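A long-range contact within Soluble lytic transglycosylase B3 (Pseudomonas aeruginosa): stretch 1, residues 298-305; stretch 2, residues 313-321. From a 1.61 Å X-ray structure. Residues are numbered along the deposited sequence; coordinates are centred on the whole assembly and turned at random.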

ATOM      1  N   GLY A 298      12.780 -23.584   4.180  1.00 52.59           N
ATOM      2  CA  GLY A 298      13.752 -22.686   4.775  1.00 52.03           C
ATOM      3  C   GLY A 298      13.364 -21.217   4.707  1.00 46.87           C
ATOM      4  O   GLY A 298      14.028 -20.369   5.306  1.00 53.48           O
ATOM      5  N   GLU A 299      12.288 -20.912   3.992  1.00 43.12           N
ATOM      6  CA  GLU A 299      11.886 -19.521   3.777  1.00 39.18           C
ATOM      7  C   GLU A 299      11.239 -18.883   5.005  1.00 36.00           C
ATOM      8  O   GLU A 299      10.375 -19.486   5.653  1.00 40.71           O
ATOM      9  N   GLN A 300      11.636 -17.649   5.300  1.00 31.23           N
ATOM     10  CA  GLN A 300      11.101 -16.940   6.453  1.00 34.74           C
ATOM     11  C   GLN A 300       9.695 -16.442   6.166  1.00 36.25           C
ATOM     12  O   GLN A 300       9.424 -15.880   5.103  1.00 35.22           O
ATOM     13  N   ALA A 301       8.792 -16.648   7.115  1.00 27.33           N
ATOM     14  CA  ALA A 301       7.417 -16.191   6.918  1.00 26.10           C
ATOM     15  C   ALA A 301       6.818 -15.648   8.206  1.00 24.21           C
ATOM     16  O   ALA A 301       7.236 -16.024   9.297  1.00 27.98           O
ATOM     17  N   SER A 302       5.830 -14.771   8.066  1.00 24.71           N
ATOM     18  CA  SER A 302       5.070 -14.219   9.182  1.00 25.72           C
ATOM     19  C   SER A 302       3.617 -14.640   9.061  1.00 25.18           C
ATOM     20  O   SER A 302       3.136 -14.890   7.952  1.00 21.64           O
ATOM     21  N   LEU A 303       2.933 -14.701  10.201  1.00 24.63           N
ATOM     22  CA  LEU A 303       1.509 -15.037  10.248  1.00 24.41           C
ATOM     23  C   LEU A 303       0.634 -13.786  10.201  1.00 27.77           C
ATOM     24  O   LEU A 303       0.772 -12.882  11.034  1.00 29.59           O
ATOM     25  N   LEU A 304      -0.255 -13.732   9.207  1.00 24.25           N
ATOM     26  CA  LEU A 304      -1.199 -12.634   9.069  1.00 22.81           C
ATOM     27  C   LEU A 304      -2.643 -13.077   9.351  1.00 26.50           C
ATOM     28  O   LEU A 304      -3.129 -14.048   8.763  1.00 26.84           O
ATOM     29  N   LEU A 305      -3.311 -12.368  10.259  1.00 25.42           N
ATOM     30  CA  LEU A 305      -4.717 -12.625  10.584  1.00 26.57           C
ATOM     31  C   LEU A 305      -5.556 -11.366  10.363  1.00 29.15           C
ATOM     32  O   LEU A 305      -5.819 -10.633  11.317  1.00 34.63           O
ATOM     33  N   ALA A 313      -6.337 -17.208   7.963  1.00 22.15           N
ATOM     34  CA  ALA A 313      -4.944 -16.987   8.339  1.00 22.42           C
ATOM     35  C   ALA A 313      -4.046 -17.211   7.131  1.00 23.16           C
ATOM     36  O   ALA A 313      -4.322 -18.084   6.298  1.00 24.74           O
ATOM     37  N   PHE A 314      -2.987 -16.407   7.031  1.00 21.16           N
ATOM     38  CA  PHE A 314      -2.048 -16.512   5.923  1.00 21.68           C
ATOM     39  C   PHE A 314      -0.628 -16.553   6.446  1.00 23.55           C
ATOM     40  O   PHE A 314      -0.324 -15.867   7.419  1.00 26.46           O
ATOM     41  N   LEU A 315       0.243 -17.332   5.809  1.00 21.25           N
ATOM     42  CA  LEU A 315       1.676 -17.148   6.032  1.00 23.50           C
ATOM     43  C   LEU A 315       2.160 -16.252   4.916  1.00 24.80           C
ATOM     44  O   LEU A 315       1.876 -16.533   3.757  1.00 24.03           O
ATOM     45  N   VAL A 316       2.881 -15.183   5.247  1.00 21.11           N
ATOM     46  CA  VAL A 316       3.343 -14.278   4.200  1.00 20.30           C
ATOM     47  C   VAL A 316       4.868 -14.229   4.170  1.00 22.17           C
ATOM     48  O   VAL A 316       5.540 -14.234   5.201  1.00 23.80           O
ATOM     49  N   LEU A 317       5.386 -14.252   2.952  1.00 22.15           N
ATOM     50  CA  LEU A 317       6.810 -14.448   2.727  1.00 21.50           C
ATOM     51  C   LEU A 317       7.446 -13.146   2.285  1.00 21.44           C
ATOM     52  O   LEU A 317       6.825 -12.090   2.316  1.00 21.16           O
ATOM     53  N   HIS A 318       8.705 -13.248   1.886  1.00 25.87           N
ATOM     54  CA  HIS A 318       9.496 -12.083   1.537  1.00 23.16           C
ATOM     55  C   HIS A 318       8.827 -11.210   0.478  1.00 21.87           C
ATOM     56  O   HIS A 318       8.873  -9.982   0.578  1.00 23.75           O
ATOM     57  N   ASN A 319       8.199 -11.830  -0.523  1.00 20.17           N
ATOM     58  CA  ASN A 319       7.604 -11.032  -1.596  1.00 19.03           C
ATOM     59  C   ASN A 319       6.417 -10.204  -1.103  1.00 20.44           C
ATOM     60  O   ASN A 319       6.108  -9.153  -1.665  1.00 20.87           O
ATOM     61  N   PHE A 320       5.758 -10.664  -0.037  1.00 18.99           N
ATOM     62  CA  PHE A 320       4.741  -9.843   0.630  1.00 21.01           C
ATOM     63  C   PHE A 320       5.381  -8.573   1.194  1.00 20.53           C
ATOM     64  O   PHE A 320       4.828  -7.480   1.080  1.00 20.41           O
ATOM     65  N   ARG A 321       6.554  -8.716   1.813  1.00 21.13           N
ATOM     66  CA  ARG A 321       7.270  -7.556   2.317  1.00 24.44           C
ATOM     67  C   ARG A 321       7.638  -6.589   1.200  1.00 27.45           C
ATOM     68  O   ARG A 321       7.653  -5.375   1.406  1.00 28.58           O
TER

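Strand 300-304 runs antiparallel to Val316, Leu315 and Phe314, and the alternation of the pairing sorts the side chains onto two faces. Ser302, Leu304, Phe314 and Val316 share one face. Leu304, with chi1 t and chi2 p, is the residue most covered across the contact: this conformation carries CD2 to 4.1 Å from Val316 CG1 and 3.9 Å from Phe320 CZ, so the first helical turn after Leu317 packs against the sheet. Phe320 adopts chi1 t, with its CB directed toward the strand. Phe314, chi1 m, turns its ring edge to Leu304 O, CD1 lying 4.0 Å from that oxygen, while Leu304 CB lies 4.4 Å from Phe314 CB.

On the other face, Leu303 (t, p) places CD1 4.0 Å from Ala313 CB, while Leu315 (m, t) brings CD2 to 4.3 Å from Leu303 CB. Leu305 begins by pointing away, yet its m, t rotamer returns CD2 to 3.5 Å from Ala313 CB. Leu317 (m, p) spreads its methyls between two neighbours, CD1 3.9 Å from Ala301 CB and CD2 4.0 Å from Glu299 CB.

The backbones of Ser302 and Val316 are hydrogen-bonded directly, but the side chains of Glu299 and Ser302 reach the other stretch's polar atoms through water. The oxygen of water 1 lies 2.9 Å from Glu299 OE1 and 2.8 Å from Gln300 O, to both of which it donates, and 2.9 Å from His318 N, from which it accepts. The oxygen of water 2 lies 2.9 Å from Val316 O and 3.4 Å from Ser302 OG, donating to both, weakly to the latter.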

ATOM      1  CB  GLU A 299      10.916 -19.421   2.593  1.00 35.22           C
ATOM      2  CG  GLU A 299      11.573 -19.582   1.244  1.00 43.52           C
ATOM      3  CD  GLU A 299      12.598 -18.497   0.976  1.00 49.55           C
ATOM      4  OE1 GLU A 299      12.387 -17.344   1.420  1.00 49.80           O
ATOM      5  OE2 GLU A 299      13.621 -18.798   0.334  1.00 48.66           O
ATOM      6  CB  GLN A 300      11.998 -15.767   6.837  1.00 35.89           C
ATOM      7  CG  GLN A 300      13.378 -16.172   7.309  1.00 41.55           C
ATOM      8  CD  GLN A 300      13.354 -16.821   8.674  1.00 48.06           C
ATOM      9  OE1 GLN A 300      12.522 -16.489   9.514  1.00 42.41           O
ATOM     10  NE2 GLN A 300      14.269 -17.753   8.901  1.00 51.73           N
ATOM     11  CB  ALA A 301       6.557 -17.333   6.362  1.00 29.45           C
ATOM     12  CB  SER A 302       5.149 -12.689   9.211  1.00 29.29           C
ATOM     13  OG  SER A 302       6.491 -12.255   9.344  1.00 35.90           O
ATOM     14  CB  LEU A 303       1.199 -15.845  11.509  1.00 27.31           C
ATOM     15  CG  LEU A 303      -0.282 -16.051  11.823  1.00 30.31           C
ATOM     16  CD1 LEU A 303      -0.927 -16.910  10.761  1.00 33.17           C
ATOM     17  CD2 LEU A 303      -0.433 -16.690  13.204  1.00 37.19           C
ATOM     18  CB  LEU A 304      -1.096 -12.045   7.663  1.00 23.18           C
ATOM     19  CG  LEU A 304      -1.987 -10.874   7.259  1.00 25.53           C
ATOM     20  CD1 LEU A 304      -1.584  -9.588   7.961  1.00 28.42           C
ATOM     21  CD2 LEU A 304      -1.914 -10.711   5.752  1.00 27.80           C
ATOM     22  CB  LEU A 305      -4.879 -13.068  12.040  1.00 30.19           C
ATOM     23  CG  LEU A 305      -4.406 -14.439  12.514  1.00 34.68           C
ATOM     24  CD1 LEU A 305      -4.483 -14.516  14.032  1.00 35.89           C
ATOM     25  CD2 LEU A 305      -5.263 -15.522  11.887  1.00 29.99           C
ATOM     26  CB  ALA A 313      -4.545 -17.899   9.481  1.00 26.73           C
ATOM     27  CB  PHE A 314      -2.201 -15.317   4.974  1.00 22.54           C
ATOM     28  CG  PHE A 314      -3.566 -15.204   4.370  1.00 21.01           C
ATOM     29  CD1 PHE A 314      -4.579 -14.531   5.034  1.00 21.43           C
ATOM     30  CD2 PHE A 314      -3.838 -15.766   3.143  1.00 24.40           C
ATOM     31  CE1 PHE A 314      -5.845 -14.425   4.475  1.00 27.00           C
ATOM     32  CE2 PHE A 314      -5.115 -15.666   2.580  1.00 25.39           C
ATOM     33  CZ  PHE A 314      -6.113 -14.990   3.252  1.00 25.21           C
ATOM     34  CB  LEU A 315       2.445 -18.464   6.029  1.00 24.44           C
ATOM     35  CG  LEU A 315       2.244 -19.294   7.289  1.00 27.54           C
ATOM     36  CD1 LEU A 315       3.024 -20.590   7.200  1.00 29.12           C
ATOM     37  CD2 LEU A 315       2.683 -18.477   8.502  1.00 30.29           C
ATOM     38  CB  VAL A 316       2.749 -12.875   4.353  1.00 19.59           C
ATOM     39  CG1 VAL A 316       1.227 -12.947   4.217  1.00 21.91           C
ATOM     40  CG2 VAL A 316       3.132 -12.235   5.687  1.00 20.27           C
ATOM     41  CB  LEU A 317       7.056 -15.539   1.686  1.00 23.51           C
ATOM     42  CG  LEU A 317       6.994 -16.992   2.177  1.00 28.83           C
ATOM     43  CD1 LEU A 317       5.607 -17.336   2.627  1.00 28.46           C
ATOM     44  CD2 LEU A 317       7.483 -17.957   1.089  1.00 38.32           C
ATOM     45  CB  HIS A 318      10.876 -12.530   1.053  1.00 28.87           C
ATOM     46  CG  HIS A 318      11.881 -11.421   0.989  1.00 38.24           C
ATOM     47  ND1 HIS A 318      12.266 -10.703   2.098  1.00 38.22           N
ATOM     48  CD2 HIS A 318      12.578 -10.907  -0.057  1.00 50.12           C
ATOM     49  CE1 HIS A 318      13.157  -9.791   1.743  1.00 46.93           C
ATOM     50  NE2 HIS A 318      13.361  -9.896   0.443  1.00 50.29           N
ATOM     51  CB  ASN A 319       7.193 -11.921  -2.779  1.00 20.92           C
ATOM     52  CG  ASN A 319       8.385 -12.334  -3.642  1.00 19.67           C
ATOM     53  OD1 ASN A 319       9.493 -11.821  -3.490  1.00 20.85           O
ATOM     54  ND2 ASN A 319       8.156 -13.255  -4.562  1.00 20.94           N
ATOM     55  CB  PHE A 320       4.055 -10.645   1.747  1.00 22.95           C
ATOM     56  CG  PHE A 320       2.827  -9.986   2.314  1.00 18.52           C
ATOM     57  CD1 PHE A 320       1.597 -10.168   1.700  1.00 19.74           C
ATOM     58  CD2 PHE A 320       2.892  -9.240   3.478  1.00 21.81           C
ATOM     59  CE1 PHE A 320       0.447  -9.595   2.224  1.00 20.03           C
ATOM     60  CE2 PHE A 320       1.744  -8.662   4.015  1.00 23.09           C
ATOM     61  CZ  PHE A 320       0.519  -8.846   3.375  1.00 20.68           C
ATOM     62  CB  ARG A 321       8.526  -7.998   3.083  1.00 28.15           C
ATOM     63  CG  ARG A 321       8.225  -8.905   4.271  1.00 31.97           C
ATOM     64  CD  ARG A 321       9.508  -9.354   4.969  1.00 35.41           C
ATOM     65  NE  ARG A 321      10.221  -8.233   5.584  1.00 50.89           N
ATOM     66  CZ  ARG A 321      11.469  -8.286   6.048  1.00 63.85           C
ATOM     67  NH1 ARG A 321      12.174  -9.410   5.966  1.00 63.01           N
ATOM     68  NH2 ARG A 321      12.018  -7.207   6.593  1.00 65.97           N
TER
HETATM   69  O   HOH W   1      10.345 -15.553   2.492  1.00 32.88           O
HETATM   70  O   HOH W   2       7.444 -12.188   6.100  1.00 39.16           O